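Local coordinates for protein proteolytically activated form of PPO4 Tyrosinase (Agaricus bisporus var. bisporus H97, PDB 4OUA) that catalyses the copper-dependent o-hydroxylation of monophenols and the oxidation of the resulting o-diphenols to o-quinones, the first step of melanin synthesis, at residues A[36-41]-A[99-104]; A[142-147]-A[202-207]; A[290-293]-A[299-302]. All blocks are in the same frame, centred on the assembly; numbering follows the deposited sequence.

Contact 1: A[36-41]-A[99-104]; sequences QAIQDK and QILQEA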
loop_
_atom_site.group_PDB
_atom_site.type_symbol
_atom_site.label_atom_id
_atom_site.label_comp_id
_atom_site.label_asym_id
_atom_site.label_seq_id
_atom_site.Cartn_x
_atom_site.Cartn_y
_atom_site.Cartn_z
ATOM N N GLN A 36 -1.969 -8.835 13.251
ATOM C CA GLN A 36 -2.199 -10.232 13.587
ATOM C C GLN A 36 -3.693 -10.479 13.772
ATOM O O GLN A 36 -4.206 -11.545 13.441
ATOM C CB GLN A 36 -1.428 -10.615 14.854
ATOM C CG GLN A 36 -1.556 -12.078 15.250
ATOM C CD GLN A 36 -0.783 -13.002 14.331
ATOM O OE1 GLN A 36 0.427 -12.856 14.158
ATOM N NE2 GLN A 36 -1.481 -13.961 13.732
ATOM N N ALA A 37 -4.388 -9.473 14.292
ATOM C CA ALA A 37 -5.814 -9.582 14.566
ATOM C C ALA A 37 -6.631 -9.749 13.287
ATOM O O ALA A 37 -7.543 -10.574 13.228
ATOM C CB ALA A 37 -6.292 -8.363 15.339
ATOM N N ILE A 38 -6.303 -8.965 12.266
ATOM C CA ILE A 38 -7.040 -9.009 11.008
ATOM C C ILE A 38 -6.594 -10.184 10.140
ATOM O O ILE A 38 -7.326 -10.624 9.254
ATOM C CB ILE A 38 -6.885 -7.697 10.213
ATOM C CG1 ILE A 38 -5.424 -7.468 9.827
ATOM C CG2 ILE A 38 -7.414 -6.523 11.020
ATOM C CD1 ILE A 38 -5.202 -6.216 9.008
ATOM N N GLN A 39 -5.391 -10.689 10.395
ATOM C CA GLN A 39 -4.904 -11.872 9.695
ATOM C C GLN A 39 -5.566 -13.130 10.247
ATOM O O GLN A 39 -5.717 -14.126 9.541
ATOM C CB GLN A 39 -3.382 -11.990 9.809
ATOM C CG GLN A 39 -2.606 -10.976 8.987
ATOM C CD GLN A 39 -1.107 -11.212 9.043
ATOM O OE1 GLN A 39 -0.630 -12.081 9.775
ATOM N NE2 GLN A 39 -0.356 -10.440 8.263
ATOM N N ASP A 40 -5.963 -13.072 11.514
ATOM C CA ASP A 40 -6.569 -14.220 12.176
ATOM C C ASP A 40 -8.089 -14.218 12.044
ATOM O O ASP A 40 -8.752 -15.170 12.452
ATOM C CB ASP A 40 -6.170 -14.256 13.654
ATOM C CG ASP A 40 -4.684 -14.493 13.850
ATOM O OD1 ASP A 40 -4.069 -15.175 13.002
ATOM O OD2 ASP A 40 -4.127 -13.997 14.853
ATOM N N LYS A 41 -8.638 -13.150 11.473
ATOM C CA LYS A 41 -10.075 -13.073 11.230
ATOM C C LYS A 41 -10.505 -14.073 10.160
ATOM O O LYS A 41 -9.699 -14.496 9.333
ATOM C CB LYS A 41 -10.483 -11.659 10.808
ATOM C CG LYS A 41 -10.498 -10.638 11.933
ATOM C CD LYS A 41 -10.966 -9.283 11.424
ATOM C CE LYS A 41 -10.975 -8.240 12.530
ATOM N NZ LYS A 41 -11.289 -6.881 12.006
ATOM N N GLN A 99 -7.939 2.228 7.416
ATOM C CA GLN A 99 -9.170 2.378 8.184
ATOM C C GLN A 99 -9.470 1.121 8.996
ATOM O O GLN A 99 -9.576 1.172 10.223
ATOM C CB GLN A 99 -10.343 2.694 7.251
ATOM C CG GLN A 99 -11.707 2.665 7.922
ATOM C CD GLN A 99 -12.844 2.792 6.926
ATOM O OE1 GLN A 99 -12.703 3.431 5.884
ATOM N NE2 GLN A 99 -13.977 2.173 7.240
ATOM N N ILE A 100 -9.605 -0.003 8.302
ATOM C CA ILE A 100 -9.888 -1.279 8.945
ATOM C C ILE A 100 -8.798 -1.658 9.939
ATOM O O ILE A 100 -9.082 -2.203 11.006
ATOM C CB ILE A 100 -10.035 -2.407 7.910
ATOM C CG1 ILE A 100 -11.266 -2.166 7.034
ATOM C CG2 ILE A 100 -10.127 -3.757 8.601
ATOM C CD1 ILE A 100 -12.560 -2.064 7.817
ATOM N N LEU A 101 -7.553 -1.357 9.584
ATOM C CA LEU A 101 -6.416 -1.701 10.429
ATOM C C LEU A 101 -6.424 -0.909 11.732
ATOM O O LEU A 101 -6.008 -1.413 12.775
ATOM C CB LEU A 101 -5.104 -1.468 9.680
ATOM C CG LEU A 101 -3.849 -1.997 10.377
ATOM C CD1 LEU A 101 -3.980 -3.487 10.648
ATOM C CD2 LEU A 101 -2.620 -1.712 9.536
ATOM N N GLN A 102 -6.896 0.334 11.671
ATOM C CA GLN A 102 -7.015 1.156 12.868
ATOM C C GLN A 102 -8.129 0.635 13.766
ATOM O O GLN A 102 -7.982 0.581 14.989
ATOM C CB GLN A 102 -7.283 2.619 12.510
ATOM C CG GLN A 102 -7.322 3.540 13.724
ATOM C CD GLN A 102 -7.993 4.870 13.442
ATOM O OE1 GLN A 102 -8.989 4.935 12.722
ATOM N NE2 GLN A 102 -7.450 5.939 14.012
ATOM N N GLU A 103 -9.245 0.257 13.147
ATOM C CA GLU A 103 -10.409 -0.234 13.874
ATOM C C GLU A 103 -10.034 -1.415 14.759
ATOM O O GLU A 103 -10.509 -1.537 15.886
ATOM C CB GLU A 103 -11.520 -0.629 12.901
ATOM C CG GLU A 103 -12.869 -0.876 13.559
ATOM C CD GLU A 103 -13.983 -1.084 12.547
ATOM O OE1 GLU A 103 -15.093 -0.554 12.766
ATOM O OE2 GLU A 103 -13.750 -1.777 11.533
ATOM N N ALA A 104 -9.168 -2.280 14.242
ATOM C CA ALA A 104 -8.664 -3.403 15.016
ATOM C C ALA A 104 -7.749 -2.905 16.130
ATOM O O ALA A 104 -7.715 -3.473 17.222
ATOM C CB ALA A 104 -7.927 -4.384 14.116
#
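Ile38 of helix 25-39 meets Leu101 and Ala104 of helix 86-109 with its two branches parted between them. Its CG1 stands between the backbone N and the carbonyl carbon (chi1 63°), and the chain runs on extended, which carries CD1 to the CD1 methyl of Leu101, 3.4 Å away. The other branch, CG2, comes up to the methyl of Ala104, with 3.8 Å between Ile38 CG2 and Ala104 CB. Leu101 does not set out straight at its partner: its CB leaves the helix to one side, and with CG anti to the backbone N (chi1 -171°) the CD1 branch is brought back to Ile38. The two side chains meet at about a right angle, methyl against methyl. Ala104 points toward helix 25-39 and also has Ala37 in front of it, though the Ala37 CB to Ala104 CB distance of 4.5 Å makes this a loose touch. The nearest CA atoms belong to the same pair, 6.8 Å between Ala37 CA and Ala104 CA, as the short alanine side chains permit. Ala34 and Tyr31, one and two turns back on helix 25-39, extend the apolar seam along Leu101, and Phe49 of helix 49-54 packs on Ile38. No hydrogen bond crosses between the two segments; the close touches are all between methyl groups, so the contact depends on shape and burial rather than directed bonds.

Contact 2: A[142-147]-A[202-207]; sequences EIIKLE and PALIGK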
loop_
_atom_site.group_PDB
_atom_site.type_symbol
_atom_site.label_atom_id
_atom_site.label_comp_id
_atom_site.label_asym_id
_atom_site.label_seq_id
_atom_site.Cartn_x
_atom_site.Cartn_y
_atom_site.Cartn_z
ATOM N N GLU A 142 12.783 -5.634 11.359
ATOM C CA GLU A 142 11.426 -5.933 11.803
ATOM C C GLU A 142 10.507 -6.253 10.630
ATOM O O GLU A 142 9.485 -6.918 10.791
ATOM C CB GLU A 142 10.849 -4.760 12.602
ATOM C CG GLU A 142 11.538 -4.489 13.932
ATOM C CD GLU A 142 12.867 -3.777 13.772
ATOM O OE1 GLU A 142 13.345 -3.655 12.625
ATOM O OE2 GLU A 142 13.430 -3.335 14.797
ATOM N N ILE A 143 10.882 -5.782 9.446
ATOM C CA ILE A 143 10.032 -5.904 8.270
ATOM C C ILE A 143 10.414 -7.085 7.386
ATOM O O ILE A 143 9.569 -7.644 6.686
ATOM C CB ILE A 143 10.082 -4.616 7.421
ATOM C CG1 ILE A 143 9.617 -3.421 8.253
ATOM C CG2 ILE A 143 9.231 -4.758 6.172
ATOM C CD1 ILE A 143 8.217 -3.577 8.806
ATOM N N ILE A 144 11.685 -7.473 7.429
ATOM C CA ILE A 144 12.211 -8.415 6.448
ATOM C C ILE A 144 12.906 -9.640 7.046
ATOM O O ILE A 144 13.002 -10.676 6.389
ATOM C CB ILE A 144 13.209 -7.707 5.505
ATOM C CG1 ILE A 144 13.512 -8.577 4.286
ATOM C CG2 ILE A 144 14.484 -7.341 6.253
ATOM C CD1 ILE A 144 12.291 -8.910 3.461
ATOM N N LYS A 145 13.387 -9.532 8.282
ATOM C CA LYS A 145 14.240 -10.584 8.838
ATOM C C LYS A 145 13.771 -11.161 10.178
ATOM O O LYS A 145 13.776 -12.378 10.365
ATOM C CB LYS A 145 15.672 -10.056 8.986
ATOM C CG LYS A 145 16.657 -11.075 9.538
ATOM C CD LYS A 145 18.096 -10.669 9.254
ATOM C CE LYS A 145 18.418 -9.301 9.834
ATOM N NZ LYS A 145 19.820 -8.891 9.536
ATOM N N LEU A 146 13.372 -10.296 11.106
ATOM C CA LEU A 146 13.040 -10.732 12.463
ATOM C C LEU A 146 11.782 -11.598 12.540
ATOM O O LEU A 146 10.665 -11.104 12.384
ATOM C CB LEU A 146 12.878 -9.518 13.379
ATOM C CG LEU A 146 14.153 -8.743 13.705
ATOM C CD1 LEU A 146 13.830 -7.512 14.536
ATOM C CD2 LEU A 146 15.144 -9.636 14.432
ATOM N N GLU A 147 11.977 -12.890 12.793
ATOM C CA GLU A 147 10.867 -13.819 12.992
ATOM C C GLU A 147 10.046 -13.440 14.220
ATOM O O GLU A 147 8.822 -13.566 14.223
ATOM C CB GLU A 147 11.384 -15.252 13.130
ATOM C CG GLU A 147 11.883 -15.864 11.835
ATOM C CD GLU A 147 10.755 -16.205 10.881
ATOM O OE1 GLU A 147 9.586 -16.232 11.324
ATOM O OE2 GLU A 147 11.039 -16.448 9.690
ATOM N N PRO A 202 17.953 -14.062 2.807
ATOM C CA PRO A 202 19.342 -13.611 2.645
ATOM C C PRO A 202 19.640 -13.116 1.232
ATOM O O PRO A 202 20.264 -12.067 1.067
ATOM C CB PRO A 202 20.157 -14.867 2.962
ATOM C CG PRO A 202 19.288 -15.649 3.877
ATOM C CD PRO A 202 17.881 -15.402 3.416
ATOM N N ALA A 203 19.195 -13.866 0.230
ATOM C CA ALA A 203 19.388 -13.476 -1.160
ATOM C C ALA A 203 18.617 -12.196 -1.472
ATOM O O ALA A 203 19.062 -11.373 -2.271
ATOM C CB ALA A 203 18.960 -14.600 -2.094
ATOM N N LEU A 204 17.461 -12.036 -0.834
ATOM C CA LEU A 204 16.644 -10.842 -1.020
ATOM C C LEU A 204 17.360 -9.596 -0.514
ATOM O O LEU A 204 17.382 -8.567 -1.191
ATOM C CB LEU A 204 15.297 -10.992 -0.312
ATOM C CG LEU A 204 14.383 -9.765 -0.348
ATOM C CD1 LEU A 204 14.070 -9.362 -1.781
ATOM C CD2 LEU A 204 13.103 -10.029 0.427
ATOM N N ILE A 205 17.941 -9.692 0.678
ATOM C CA ILE A 205 18.698 -8.586 1.251
ATOM C C ILE A 205 19.849 -8.201 0.331
ATOM O O ILE A 205 20.179 -7.025 0.195
ATOM C CB ILE A 205 19.256 -8.931 2.645
ATOM C CG1 ILE A 205 18.153 -9.495 3.544
ATOM C CG2 ILE A 205 19.892 -7.705 3.282
ATOM C CD1 ILE A 205 17.068 -8.502 3.877
ATOM N N GLY A 206 20.455 -9.200 -0.302
ATOM C CA GLY A 206 21.540 -8.964 -1.236
ATOM C C GLY A 206 21.064 -8.269 -2.498
ATOM O O GLY A 206 21.731 -7.374 -3.016
ATOM N N LYS A 207 19.901 -8.686 -2.990
ATOM C CA LYS A 207 19.321 -8.110 -4.198
ATOM C C LYS A 207 18.985 -6.635 -4.003
ATOM O O LYS A 207 19.292 -5.800 -4.853
ATOM C CB LYS A 207 18.065 -8.884 -4.605
ATOM C CG LYS A 207 17.470 -8.446 -5.930
ATOM C CD LYS A 207 16.053 -8.971 -6.100
ATOM C CE LYS A 207 15.998 -10.484 -5.981
ATOM N NZ LYS A 207 14.610 -10.999 -6.141
#
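Ile144, the last helical residue of helix 141-144, reaches across to Leu204 and Ile205 near the start of helix 201-224. All direct contact is apolar. CG1 of Ile144 lies anti to the backbone N (chi1 -167°), which sends this longer branch out toward helix 201-224 and brings Ile144 CD1 within 3.3 Å of Leu204 CD2. Leu204 has its own CG anti to the backbone N, and of its two methyls CD2 does the touching. Ile205 approaches differently: its chain runs antiparallel alongside that of Ile144, and its terminal CD1 settles beside the fork of the other isoleucine, 3.6 Å from Ile144 CG1 and 3.7 Å from Ile144 CG2. With an alanine here both branches of Ile144 are gone, and Leu204 CD2 and Ile205 CD1 would probably be left facing a gap. Polar interactions lie around this patch rather than across it. Arg191, whose NH1 is hydrogen-bonded to the carbonyl O of Ile143, also touches the side chain of Ile144, and Asn192 packs on Leu204. Asn192 OD1 in turn accepts a hydrogen bond from Lys207 NZ, which also binds the backbone oxygens of Phe256 and Arg259; helix 201-224 is thereby tied to the C-terminal end of helix 246-258, which carries the copper ligands His250 and His254, and to Arg259 just after it. With three branched aliphatic side chains and no polar atom among them, the two helices are joined by dispersion and exclusion of water, so nothing directional links them here and the match of branched side chains carries the contact.

Contact 3: A[290-293]-A[299-302]; sequences SLWQ and VWVT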
loop_
_atom_site.group_PDB
_atom_site.type_symbol
_atom_site.label_atom_id
_atom_site.label_comp_id
_atom_site.label_asym_id
_atom_site.label_seq_id
_atom_site.Cartn_x
_atom_site.Cartn_y
_atom_site.Cartn_z
ATOM N N SER A 290 1.828 12.366 -3.423
ATOM C CA SER A 290 1.714 13.588 -2.631
ATOM C C SER A 290 2.864 14.543 -2.933
ATOM O O SER A 290 2.659 15.748 -3.068
ATOM C CB SER A 290 1.681 13.265 -1.135
ATOM O OG SER A 290 0.498 12.571 -0.783
ATOM N N LEU A 291 4.073 13.996 -3.035
ATOM C CA LEU A 291 5.257 14.794 -3.341
ATOM C C LEU A 291 5.187 15.361 -4.754
ATOM O O LEU A 291 5.504 16.528 -4.984
ATOM C CB LEU A 291 6.528 13.959 -3.177
ATOM C CG LEU A 291 6.956 13.621 -1.749
ATOM C CD1 LEU A 291 8.255 12.829 -1.757
ATOM C CD2 LEU A 291 7.107 14.885 -0.921
ATOM N N TRP A 292 4.771 14.520 -5.694
ATOM C CA TRP A 292 4.630 14.928 -7.086
ATOM C C TRP A 292 3.594 16.039 -7.225
ATOM O O TRP A 292 3.768 16.961 -8.021
ATOM C CB TRP A 292 4.249 13.727 -7.953
ATOM C CG TRP A 292 3.908 14.080 -9.362
ATOM C CD1 TRP A 292 4.770 14.178 -10.415
ATOM C CD2 TRP A 292 2.606 14.375 -9.879
ATOM N NE1 TRP A 292 4.085 14.519 -11.556
ATOM C CE2 TRP A 292 2.757 14.647 -11.254
ATOM C CE3 TRP A 292 1.330 14.438 -9.313
ATOM C CZ2 TRP A 292 1.676 14.976 -12.070
ATOM C CZ3 TRP A 292 0.260 14.765 -10.125
ATOM C CH2 TRP A 292 0.440 15.030 -11.489
ATOM N N GLN A 293 2.521 15.949 -6.443
ATOM C CA GLN A 293 1.488 16.981 -6.436
ATOM C C GLN A 293 2.064 18.333 -6.029
ATOM O O GLN A 293 1.617 19.375 -6.505
ATOM C CB GLN A 293 0.344 16.601 -5.491
ATOM C CG GLN A 293 -0.512 15.440 -5.964
ATOM C CD GLN A 293 -1.563 15.048 -4.945
ATOM O OE1 GLN A 293 -1.682 13.879 -4.575
ATOM N NE2 GLN A 293 -2.333 16.027 -4.481
ATOM N N VAL A 299 -2.216 19.567 -12.028
ATOM C CA VAL A 299 -2.223 18.381 -12.877
ATOM C C VAL A 299 -2.855 17.193 -12.160
ATOM O O VAL A 299 -2.424 16.817 -11.069
ATOM C CB VAL A 299 -0.801 17.991 -13.322
ATOM C CG1 VAL A 299 -0.859 16.833 -14.308
ATOM C CG2 VAL A 299 -0.093 19.181 -13.936
ATOM N N TRP A 300 -3.875 16.603 -12.777
ATOM C CA TRP A 300 -4.543 15.441 -12.201
ATOM C C TRP A 300 -4.982 14.460 -13.290
ATOM O O TRP A 300 -4.426 14.451 -14.387
ATOM C CB TRP A 300 -5.740 15.879 -11.353
ATOM C CG TRP A 300 -6.104 14.903 -10.269
ATOM C CD1 TRP A 300 -7.320 14.318 -10.066
ATOM C CD2 TRP A 300 -5.238 14.393 -9.246
ATOM N NE1 TRP A 300 -7.268 13.481 -8.977
ATOM C CE2 TRP A 300 -6.002 13.507 -8.457
ATOM C CE3 TRP A 300 -3.893 14.598 -8.921
ATOM C CZ2 TRP A 300 -5.464 12.828 -7.362
ATOM C CZ3 TRP A 300 -3.362 13.924 -7.834
ATOM C CH2 TRP A 300 -4.146 13.050 -7.068
ATOM N N VAL A 301 -5.981 13.640 -12.979
ATOM C CA VAL A 301 -6.417 12.568 -13.869
ATOM C C VAL A 301 -6.911 13.066 -15.223
ATOM O O VAL A 301 -7.717 13.992 -15.299
ATOM C CB VAL A 301 -7.546 11.735 -13.225
ATOM C CG1 VAL A 301 -7.944 10.581 -14.138
ATOM C CG2 VAL A 301 -7.119 11.225 -11.855
ATOM N N THR A 302 -6.422 12.438 -16.288
ATOM C CA THR A 302 -6.914 12.703 -17.635
ATOM C C THR A 302 -7.581 11.448 -18.190
ATOM O O THR A 302 -7.447 10.363 -17.624
ATOM C CB THR A 302 -5.789 13.151 -18.587
ATOM O OG1 THR A 302 -4.903 12.055 -18.840
ATOM C CG2 THR A 302 -5.006 14.309 -17.984
#
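The C-terminal end of helix 277-295 and the loop that turns back after it form this contact, in which Trp292 and Gln293 receive Val299 and Trp300. With chi1 at 172°, Trp292 holds CG trans to the backbone N, and the six-membered end of its indole extends to the loop: CH2 lies 3.6 Å from Val299 CG1 and 3.4 Å from Val299 O. The tryptophan and valine side chains run roughly perpendicular. Trp300 brings CE3 to the edge of the Trp292 ring, near its plane, 4.3 Å from Trp292 CZ3. The helix itself belongs to the di-copper core of the tyrosinase fold, carrying the copper ligand His282 farther back, and the loop folds against its end on the way to strand 304-305. Gln293 runs extended beyond CG and sets its amide beside the Trp300 indole, with CD 3.6 Å from Trp300 CZ3 and the two planes 67° apart. Both amide atoms are bound elsewhere, OE1 to Arg91 NH1 and NE2 to Thr342 O, which fixes the rotation of the group. The indole N-H groups also find backbone acceptors, Trp292 NE1 at Asn226 O and Trp300 NE1 at Ser338 O, while Phe232 and Tyr296 stack on Trp292.

How the contacts relate
The three contacts follow one another along the chain and none touches another. Contacts 1 and 2 are the nearer pair, their centres 24 Å apart and their nearest atoms about 8 Å. Contact 3 lies on the opposite side of the chain's centre from both, 31 Å from contact 1 and 33 Å from contact 2 between centres. Helix 86-109 relates two of them: it supplies Leu101 and Ala104 to contact 1, while nearer its start Arg91 reaches contact 3 beside the copper ligand His90. The Trp300 side chain is about 11 Å from that of His90, and the Leu204 side chain about 11 Å from that of His254, a copper ligand that probably also binds substrate.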